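Conserved lipoprotein, putative (PDB 4L1N) is of unknown function but is a putative clostridial lipoprotein, probably held at the membrane, from a sequence family grouped with the beta-propellers. Local coordinates at residues F52-L57 with N152-Q157; W69-S72 with F77-C80; V142-I147 with Q184-E189; E160-K165 with K169-A174. All coordinates share one frame; numbering follows the deposited sequence.

How the contacts relate
The four contacts fall into two groups on opposite sides of the centre of an all-beta chain. Contacts 1 and 2 have centres 14 Å apart, both reach the large antiparallel sheet and touch where Ile153 packs on Phe77; contact 2, a hairpin, lies within the chain interval spanned by contact 1. Contacts 3 and 4 lie 8 Å apart by their centres and both reach the three-stranded sheet, in which strands 169-177 and 180-188 are neighbours; the interval of contact 3 likewise encloses contact 4. Between the groups the centres are 22 to 26 Å apart. The intervals of contacts 1 and 3 cross, and the chain passes from the large sheet to the three-stranded one through 160-165.

Contact 1: F52-L57 with N152-Q157; sequences FLKKEL and NIETGQ
Lys54 sets CG trans to its backbone N (chi1 -176°) and runs on fully extended, whereas Glu154 begins with much the same first torsion but bends at chi2 (50°), and this pairing of a straight chain with a folded one brings the two charged ends together. Glu154 leaves its loop heading away from strand 49-56; the bend carries its carboxylate back. Lys54 NZ makes a salt bridge at 2.7 Å to Glu154 OE2, which accepts with its syn lone pair, on the side of the other oxygen. The aliphatic part of the lysine also skirts the loop backbone, with Lys54 CD 3.4 Å from Glu154 O. At Phe52 the meeting is between backbones: Phe52 N donates to Gly156 O over 3.2 Å. That same carbonyl oxygen lies near the plane of the Phe52 ring, at its edge, and Phe52 CB is 3.6 Å from Gly156 O. The loop contains an Asx turn, Asn152 OD1 accepting from Glu154 N at 3.1 Å, and is also closed by the Gly156 N to Asn152 O bond; the turn probably helps to orient Glu154. Lys50 NZ bonds to both Phe52 O and Thr155 O, and Lys54 has a cation-pi contact with Trp107. The loop joins strands 147-152 and 157-160, while strand 49-56 runs between 157-160 and 105-111 in the large sheet, its Phe52 ring packed on Leu111, Ile96 and Ile135.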
# COMPACT_ATOMS: atom_id res chain seq x y z
N PHE A 52 1.89 10.99 -1.41
CA PHE A 52 2.28 10.49 -2.72
C PHE A 52 2.26 11.57 -3.79
O PHE A 52 1.45 12.49 -3.75
CB PHE A 52 1.34 9.34 -3.13
CG PHE A 52 1.52 8.09 -2.31
CD1 PHE A 52 0.83 7.91 -1.12
CD2 PHE A 52 2.38 7.08 -2.73
CE1 PHE A 52 1.00 6.75 -0.37
CE2 PHE A 52 2.55 5.92 -1.98
CZ PHE A 52 1.84 5.76 -0.82
N LEU A 53 3.17 11.43 -4.74
CA LEU A 53 3.34 12.33 -5.88
C LEU A 53 2.85 11.62 -7.13
O LEU A 53 3.24 10.47 -7.36
CB LEU A 53 4.82 12.74 -6.02
CG LEU A 53 5.52 13.35 -4.81
CD1 LEU A 53 7.02 13.44 -5.05
CD2 LEU A 53 4.97 14.73 -4.48
N LYS A 54 1.96 12.26 -7.90
CA LYS A 54 1.47 11.63 -9.12
C LYS A 54 2.47 11.95 -10.25
O LYS A 54 2.73 13.13 -10.52
CB LYS A 54 0.04 12.11 -9.46
CG LYS A 54 -0.54 11.41 -10.67
CD LYS A 54 -1.79 12.04 -11.21
CE LYS A 54 -2.20 11.32 -12.47
NZ LYS A 54 -3.21 12.06 -13.27
N LYS A 55 3.05 10.91 -10.87
CA LYS A 55 3.99 11.09 -11.98
C LYS A 55 3.46 10.37 -13.20
O LYS A 55 3.39 9.14 -13.20
CB LYS A 55 5.40 10.60 -11.60
CG LYS A 55 6.05 11.37 -10.47
CD LYS A 55 7.34 10.70 -10.02
CE LYS A 55 8.01 11.43 -8.88
NZ LYS A 55 8.55 12.74 -9.30
N GLU A 56 3.05 11.12 -14.23
CA GLU A 56 2.49 10.54 -15.46
C GLU A 56 3.55 9.71 -16.17
O GLU A 56 4.74 9.98 -16.04
CB GLU A 56 1.94 11.63 -16.37
CG GLU A 56 0.57 12.11 -15.92
CD GLU A 56 0.06 13.39 -16.55
OE1 GLU A 56 0.67 13.87 -17.54
OE2 GLU A 56 -0.95 13.92 -16.04
N LEU A 57 3.12 8.65 -16.86
CA LEU A 57 4.04 7.75 -17.55
C LEU A 57 3.72 7.64 -19.02
O LEU A 57 2.55 7.74 -19.40
CB LEU A 57 4.00 6.35 -16.92
CG LEU A 57 4.54 6.20 -15.51
CD1 LEU A 57 3.99 4.97 -14.88
CD2 LEU A 57 6.04 6.13 -15.52
N ASN A 152 -5.85 8.23 -2.29
CA ASN A 152 -6.54 8.68 -3.50
C ASN A 152 -5.62 8.46 -4.70
O ASN A 152 -4.52 9.02 -4.75
CB ASN A 152 -6.94 10.13 -3.36
CG ASN A 152 -7.93 10.62 -4.40
OD1 ASN A 152 -7.75 10.50 -5.62
ND2 ASN A 152 -8.98 11.25 -3.91
N ILE A 153 -6.06 7.62 -5.66
CA ILE A 153 -5.27 7.21 -6.83
C ILE A 153 -4.94 8.39 -7.74
O ILE A 153 -4.01 8.28 -8.55
CB ILE A 153 -5.92 6.05 -7.64
CG1 ILE A 153 -7.22 6.45 -8.34
CG2 ILE A 153 -6.06 4.80 -6.79
CD1 ILE A 153 -7.47 5.73 -9.60
N GLU A 154 -5.65 9.51 -7.60
CA GLU A 154 -5.45 10.68 -8.44
C GLU A 154 -4.63 11.77 -7.74
O GLU A 154 -3.67 12.25 -8.33
CB GLU A 154 -6.82 11.24 -8.90
CG GLU A 154 -6.76 12.35 -9.93
CD GLU A 154 -5.89 12.10 -11.14
OE1 GLU A 154 -6.14 11.12 -11.88
OE2 GLU A 154 -4.94 12.89 -11.35
N THR A 155 -5.01 12.18 -6.52
CA THR A 155 -4.37 13.28 -5.80
C THR A 155 -3.18 12.83 -4.93
O THR A 155 -2.34 13.66 -4.57
CB THR A 155 -5.40 14.05 -4.94
OG1 THR A 155 -5.95 13.19 -3.95
CG2 THR A 155 -6.52 14.68 -5.77
N GLY A 156 -3.11 11.56 -4.58
CA GLY A 156 -2.02 11.06 -3.74
C GLY A 156 -2.20 11.43 -2.28
O GLY A 156 -1.31 11.18 -1.46
N GLN A 157 -3.38 12.02 -1.95
CA GLN A 157 -3.82 12.42 -0.61
C GLN A 157 -4.12 11.14 0.18
O GLN A 157 -4.86 10.28 -0.31
CB GLN A 157 -5.06 13.33 -0.72
CG GLN A 157 -5.14 14.44 0.33
CD GLN A 157 -4.14 15.56 0.15
OE1 GLN A 157 -3.42 15.64 -0.84
NE2 GLN A 157 -4.08 16.47 1.11

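Contact 2: W69-S72 with F77-C80; sequences WKNS and FSAC
Lys70 and Ala79 form an antiparallel hydrogen-bonded pair, Lys70 N to Ala79 O at 2.8 Å and Ala79 N to Lys70 O at 3.0 Å, followed by the non-hydrogen-bonded pair Asn71-Ser78 and a further bond from Ser72 N to Phe77 O at 2.8 Å. Trp69, just before the short strand, lays its indole beside the partner strand. Cys80 places SG between its backbone N and carbonyl carbon (chi1 73°), and from there the sulfur stands over the six-membered ring of the Trp69 indole, almost on its normal (3° off), 3.8 Å from its centroid. The edge of the same ring meets the backbone, with Trp69 CE3 3.5 Å from Ala79 N. On the face shared by Asn71 and Ser78, Ser78 OG donates to Asn71 OD1 at 3.1 Å, approaching from above the carbonyl plane and not along a lone pair. The other end of that amide, Asn71 ND2, bonds to Asn75 OD1 in the turn of the hairpin, so both ends of the amide are held. Lys70 reaches out to Ile123 O with NZ, and Ser72 OG bonds to Asn74 OD1. Trp69 also has a cation-pi contact with Lys99. The indole is thus engaged by a polarisable sulfur and by a cation, consistent with dispersion and electrostatics together fixing its position against this beta hairpin.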
# COMPACT_ATOMS: atom_id res chain seq x y z
N TRP A 69 -1.43 -7.21 -11.30
CA TRP A 69 -2.37 -6.11 -11.45
C TRP A 69 -3.72 -6.43 -10.80
O TRP A 69 -4.44 -7.31 -11.28
CB TRP A 69 -2.60 -5.80 -12.93
CG TRP A 69 -1.50 -5.07 -13.64
CD1 TRP A 69 -0.66 -5.58 -14.59
CD2 TRP A 69 -1.24 -3.66 -13.59
NE1 TRP A 69 0.14 -4.58 -15.10
CE2 TRP A 69 -0.19 -3.39 -14.50
CE3 TRP A 69 -1.76 -2.59 -12.83
CZ2 TRP A 69 0.36 -2.12 -14.66
CZ3 TRP A 69 -1.24 -1.32 -13.01
CH2 TRP A 69 -0.18 -1.10 -13.91
N LYS A 70 -4.05 -5.72 -9.71
CA LYS A 70 -5.34 -5.86 -9.04
C LYS A 70 -6.27 -4.83 -9.65
O LYS A 70 -5.99 -3.63 -9.59
CB LYS A 70 -5.21 -5.64 -7.52
CG LYS A 70 -5.05 -6.89 -6.67
CD LYS A 70 -4.64 -6.50 -5.23
CE LYS A 70 -4.22 -7.67 -4.38
NZ LYS A 70 -3.10 -7.32 -3.49
N ASN A 71 -7.33 -5.30 -10.29
CA ASN A 71 -8.31 -4.44 -10.93
C ASN A 71 -9.25 -3.79 -9.93
O ASN A 71 -9.53 -4.37 -8.88
CB ASN A 71 -9.13 -5.26 -11.91
CG ASN A 71 -8.75 -5.06 -13.34
OD1 ASN A 71 -7.59 -5.17 -13.74
ND2 ASN A 71 -9.76 -4.81 -14.15
N SER A 72 -9.77 -2.61 -10.28
CA SER A 72 -10.76 -1.90 -9.48
C SER A 72 -12.09 -2.69 -9.56
O SER A 72 -12.27 -3.46 -10.51
CB SER A 72 -10.92 -0.48 -10.01
OG SER A 72 -11.94 0.22 -9.31
N PHE A 77 -10.09 0.92 -13.45
CA PHE A 77 -8.69 1.07 -13.09
C PHE A 77 -8.03 -0.25 -12.70
O PHE A 77 -8.71 -1.25 -12.47
CB PHE A 77 -8.56 2.06 -11.91
CG PHE A 77 -9.01 3.47 -12.18
CD1 PHE A 77 -8.29 4.29 -13.05
CD2 PHE A 77 -10.14 3.99 -11.56
CE1 PHE A 77 -8.72 5.60 -13.30
CE2 PHE A 77 -10.56 5.29 -11.82
CZ PHE A 77 -9.85 6.09 -12.69
N SER A 78 -6.70 -0.23 -12.63
CA SER A 78 -5.85 -1.33 -12.22
C SER A 78 -4.60 -0.76 -11.55
O SER A 78 -4.14 0.32 -11.93
CB SER A 78 -5.49 -2.22 -13.39
OG SER A 78 -5.11 -3.50 -12.90
N ALA A 79 -4.09 -1.46 -10.53
CA ALA A 79 -2.93 -1.04 -9.76
C ALA A 79 -2.02 -2.22 -9.40
O ALA A 79 -2.49 -3.36 -9.39
CB ALA A 79 -3.37 -0.32 -8.50
N CYS A 80 -0.73 -1.94 -9.10
CA CYS A 80 0.31 -2.88 -8.67
C CYS A 80 1.47 -2.10 -8.02
O CYS A 80 1.48 -0.87 -8.08
CB CYS A 80 0.80 -3.73 -9.84
SG CYS A 80 1.85 -2.85 -11.04

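Contact 3: V142-I147 with Q184-E189; sequences VSQGGI and QILVYE
Gln144 and Tyr188 meet crosswise: the glutamine side chain passes the tyrosine at about a right angle, and its amide plane stands 84° from the phenol ring. The nearest polar atoms, Gln144 NE2 and Tyr188 OH, are 3.7 Å apart, so the encounter is one of packing between polar groups. Gln144 starts with CG beside its backbone N (chi1 -52°) and extends from there, which carries the amide out of the loop and over strand 180-188. The side chain crosses that of Leu186 obliquely, with Gln144 OE1 3.7 Å from Leu186 CD2, so one leucine methyl packs against the amide. Val142 approaches the phenol from a different direction. Its carbonyl lies at the ring edge, near the ring plane, with Val142 O 3.5 Å from Tyr188 OH, and its methyl Val142 CG1 makes a looser apolar contact with Tyr188 CE2 at 4.3 Å. The loop brings both residues to the tyrosine by folding tightly at Ser143: Gln144 N bonds back to Val142 O at 2.9 Å. Gln170 of strand 169-177 bonds to the turn, NE2 to Val142 O and OE1 to Gly145 N, which probably steadies it. Leu193 touches both Val142 and Tyr188, adding an apolar neighbour. The bond across Ser143 is that of an inverse gamma turn, and the whole is a connection between strands 130-137 and 147-152 of the large sheet laid against side chains of the three-stranded antiparallel sheet.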
# COMPACT_ATOMS: atom_id res chain seq x y z
N VAL A 142 12.63 -7.43 9.14
CA VAL A 142 11.60 -7.30 10.15
C VAL A 142 10.39 -6.49 9.63
O VAL A 142 9.24 -6.73 10.03
CB VAL A 142 12.26 -6.68 11.40
CG1 VAL A 142 11.27 -5.88 12.26
CG2 VAL A 142 13.00 -7.75 12.21
N SER A 143 10.66 -5.58 8.69
CA SER A 143 9.77 -4.65 8.01
C SER A 143 8.76 -5.32 7.02
O SER A 143 8.71 -4.98 5.84
CB SER A 143 10.64 -3.66 7.24
OG SER A 143 11.51 -4.34 6.35
N GLN A 144 7.91 -6.21 7.52
CA GLN A 144 6.90 -6.92 6.72
C GLN A 144 5.61 -6.11 6.57
O GLN A 144 4.84 -6.34 5.62
CB GLN A 144 6.56 -8.29 7.34
CG GLN A 144 7.75 -9.17 7.63
CD GLN A 144 7.35 -10.52 8.17
OE1 GLN A 144 6.19 -10.98 8.04
NE2 GLN A 144 8.32 -11.22 8.76
N GLY A 145 5.37 -5.21 7.51
CA GLY A 145 4.20 -4.36 7.51
C GLY A 145 4.44 -3.03 8.18
O GLY A 145 5.57 -2.69 8.50
N GLY A 146 3.35 -2.29 8.40
CA GLY A 146 3.43 -0.99 9.04
C GLY A 146 2.09 -0.37 9.29
O GLY A 146 1.27 -0.91 10.03
N ILE A 147 1.86 0.81 8.68
CA ILE A 147 0.61 1.55 8.86
C ILE A 147 -0.24 1.40 7.61
O ILE A 147 0.30 1.45 6.50
CB ILE A 147 0.91 3.04 9.22
CG1 ILE A 147 1.84 3.15 10.45
CG2 ILE A 147 -0.38 3.82 9.45
CD1 ILE A 147 2.66 4.41 10.56
N GLN A 184 -4.89 -7.42 9.14
CA GLN A 184 -3.97 -8.37 9.76
C GLN A 184 -2.83 -7.64 10.34
O GLN A 184 -2.16 -6.86 9.66
CB GLN A 184 -3.46 -9.46 8.84
CG GLN A 184 -4.47 -10.53 8.60
CD GLN A 184 -4.52 -11.57 9.65
OE1 GLN A 184 -5.57 -11.86 10.17
NE2 GLN A 184 -3.41 -12.18 9.95
N ILE A 185 -2.57 -7.93 11.61
CA ILE A 185 -1.47 -7.31 12.34
C ILE A 185 -0.50 -8.41 12.73
O ILE A 185 -0.93 -9.46 13.16
CB ILE A 185 -2.04 -6.52 13.57
CG1 ILE A 185 -3.09 -5.52 13.11
CG2 ILE A 185 -0.93 -5.82 14.37
CD1 ILE A 185 -4.16 -5.38 13.98
N LEU A 186 0.79 -8.19 12.54
CA LEU A 186 1.85 -9.08 13.00
C LEU A 186 2.44 -8.47 14.31
O LEU A 186 3.02 -7.37 14.29
CB LEU A 186 2.92 -9.28 11.92
CG LEU A 186 4.22 -10.01 12.33
CD1 LEU A 186 4.03 -11.51 12.35
CD2 LEU A 186 5.40 -9.62 11.42
N VAL A 187 2.19 -9.15 15.44
CA VAL A 187 2.68 -8.70 16.74
C VAL A 187 3.94 -9.45 17.16
O VAL A 187 3.93 -10.66 17.22
CB VAL A 187 1.61 -8.83 17.83
CG1 VAL A 187 2.04 -8.06 19.07
CG2 VAL A 187 0.25 -8.35 17.33
N TYR A 188 5.03 -8.72 17.43
CA TYR A 188 6.28 -9.24 17.97
C TYR A 188 6.17 -9.12 19.49
O TYR A 188 5.62 -8.14 19.99
CB TYR A 188 7.47 -8.48 17.41
CG TYR A 188 7.82 -8.81 15.97
CD1 TYR A 188 8.49 -10.00 15.65
CD2 TYR A 188 7.58 -7.90 14.95
CE1 TYR A 188 8.89 -10.27 14.34
CE2 TYR A 188 7.96 -8.17 13.63
CZ TYR A 188 8.60 -9.36 13.33
OH TYR A 188 8.98 -9.60 12.02
N GLU A 189 6.58 -10.16 20.23
CA GLU A 189 6.46 -10.19 21.68
C GLU A 189 7.39 -9.22 22.39
O GLU A 189 7.00 -8.64 23.40
CB GLU A 189 6.67 -11.61 22.22
CG GLU A 189 5.66 -12.67 21.74
CD GLU A 189 4.17 -12.38 21.72
OE1 GLU A 189 3.63 -11.87 22.73
OE2 GLU A 189 3.52 -12.70 20.69

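Contact 4: E160-K165 with K169-A174; sequences ELYNTK and KQVVYA
Thr164, Val171 and Lys169 supply most of the surface that the loop and the strand bury against each other. The threonine turns OG1 into the place between its backbone N and carbonyl carbon (chi1 72°), from which the hydroxyl donates to the strand: Thr164 OG1 to Lys169 O is 2.7 Å, with the donor tilted 19° from the carbonyl plane. Thr164 OG1 also accepts from Asp166 N, so the hydroxyl donates to one partner and accepts from another. Lys169 contributes the root of its side chain, with Lys169 CB 3.5 Å from Thr164 OG1. The short connection that joins strand 157-160 to strand 169-177, and so links the two sheets, is shaped by an Asx turn in which Asn163 OD1 accepts from Lys165 N at 2.8 Å. Asn163 ND2 reaches the other way, to Glu160 OE2 at 3.3 Å, the acceptor lying close to the amide plane while the donor meets the carboxylate from above its plane. Earlier, Leu161 and Tyr162 both face Leu148 in a classic beta bulge where the chain turns a corner. Val171 meets the ring of Tyr162, the second residue of the bulge: Val171 CG2 is 3.7 Å from Tyr162 CD1, approaching obliquely. Thr164 CG2 sits at the edge of this ring, in its plane, a loose 4.4 Å from Val171 CG2. Leu148, Val134 and Val183 also pack on Val171, while Lys201 and Ile203 touch Tyr162.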
# COMPACT_ATOMS: atom_id res chain seq x y z
N GLU A 160 -4.99 7.88 7.46
CA GLU A 160 -4.75 6.62 8.17
C GLU A 160 -6.02 5.82 8.32
O GLU A 160 -7.07 6.40 8.60
CB GLU A 160 -4.17 6.84 9.57
CG GLU A 160 -2.80 7.48 9.68
CD GLU A 160 -2.29 7.61 11.11
OE1 GLU A 160 -3.03 7.24 12.05
OE2 GLU A 160 -1.16 8.12 11.29
N LEU A 161 -5.93 4.50 8.18
CA LEU A 161 -7.08 3.62 8.41
C LEU A 161 -6.81 2.83 9.67
O LEU A 161 -7.74 2.52 10.43
CB LEU A 161 -7.31 2.66 7.24
CG LEU A 161 -8.02 3.17 6.03
CD1 LEU A 161 -7.97 2.13 4.93
CD2 LEU A 161 -9.44 3.51 6.36
N TYR A 162 -5.54 2.45 9.86
CA TYR A 162 -5.11 1.65 10.98
C TYR A 162 -3.63 1.88 11.28
O TYR A 162 -2.77 1.42 10.55
CB TYR A 162 -5.38 0.14 10.75
CG TYR A 162 -5.50 -0.62 12.05
CD1 TYR A 162 -4.38 -0.86 12.84
CD2 TYR A 162 -6.73 -1.01 12.54
CE1 TYR A 162 -4.48 -1.52 14.06
CE2 TYR A 162 -6.85 -1.64 13.78
CZ TYR A 162 -5.72 -1.88 14.54
OH TYR A 162 -5.78 -2.52 15.75
N ASN A 163 -3.35 2.59 12.36
CA ASN A 163 -2.02 2.81 12.89
C ASN A 163 -2.02 2.28 14.31
O ASN A 163 -2.77 2.82 15.13
CB ASN A 163 -1.65 4.29 12.83
CG ASN A 163 -0.31 4.64 13.44
OD1 ASN A 163 0.38 3.80 14.04
ND2 ASN A 163 0.09 5.88 13.30
N THR A 164 -1.20 1.25 14.61
CA THR A 164 -1.15 0.65 15.95
C THR A 164 -0.38 1.51 16.97
O THR A 164 -0.40 1.18 18.15
CB THR A 164 -0.50 -0.75 15.92
OG1 THR A 164 0.88 -0.58 15.69
CG2 THR A 164 -1.10 -1.69 14.87
N LYS A 165 0.37 2.52 16.52
CA LYS A 165 1.25 3.40 17.31
C LYS A 165 2.29 2.55 18.12
O LYS A 165 2.80 2.99 19.15
CB LYS A 165 0.45 4.37 18.20
CG LYS A 165 -0.44 5.34 17.43
CD LYS A 165 0.24 6.68 17.17
CE LYS A 165 -0.54 7.60 16.25
NZ LYS A 165 0.14 8.92 16.11
N LYS A 169 3.96 -4.02 16.42
CA LYS A 169 2.63 -4.36 15.91
C LYS A 169 2.51 -3.75 14.50
O LYS A 169 2.25 -2.55 14.36
CB LYS A 169 1.54 -3.80 16.85
CG LYS A 169 1.21 -4.68 18.04
CD LYS A 169 1.09 -3.87 19.33
CE LYS A 169 0.44 -4.62 20.48
NZ LYS A 169 -1.04 -4.75 20.28
N GLN A 170 2.72 -4.57 13.46
CA GLN A 170 2.69 -4.10 12.07
C GLN A 170 1.49 -4.60 11.29
O GLN A 170 1.33 -5.80 11.19
CB GLN A 170 3.95 -4.61 11.34
CG GLN A 170 5.27 -4.19 11.94
CD GLN A 170 6.46 -4.79 11.25
OE1 GLN A 170 6.37 -5.47 10.22
NE2 GLN A 170 7.64 -4.52 11.79
N VAL A 171 0.74 -3.70 10.62
CA VAL A 171 -0.34 -4.10 9.70
C VAL A 171 0.35 -4.72 8.47
O VAL A 171 1.24 -4.08 7.91
CB VAL A 171 -1.26 -2.91 9.32
CG1 VAL A 171 -2.29 -3.32 8.28
CG2 VAL A 171 -1.93 -2.32 10.56
N VAL A 172 0.05 -5.99 8.15
CA VAL A 172 0.72 -6.69 7.04
C VAL A 172 -0.15 -6.64 5.77
O VAL A 172 0.42 -6.55 4.68
CB VAL A 172 1.20 -8.15 7.34
CG1 VAL A 172 2.37 -8.16 8.31
CG2 VAL A 172 0.09 -9.05 7.85
N TYR A 173 -1.49 -6.67 5.91
CA TYR A 173 -2.45 -6.57 4.81
C TYR A 173 -3.87 -6.30 5.33
O TYR A 173 -4.07 -6.24 6.54
CB TYR A 173 -2.42 -7.82 3.91
CG TYR A 173 -2.81 -9.12 4.58
CD1 TYR A 173 -4.14 -9.54 4.58
CD2 TYR A 173 -1.85 -9.97 5.11
CE1 TYR A 173 -4.51 -10.77 5.15
CE2 TYR A 173 -2.21 -11.18 5.72
CZ TYR A 173 -3.54 -11.59 5.70
OH TYR A 173 -3.91 -12.80 6.25
N ALA A 174 -4.85 -6.11 4.41
CA ALA A 174 -6.26 -5.87 4.70
C ALA A 174 -7.16 -6.32 3.55
O ALA A 174 -6.75 -6.33 2.37
CB ALA A 174 -6.51 -4.40 4.99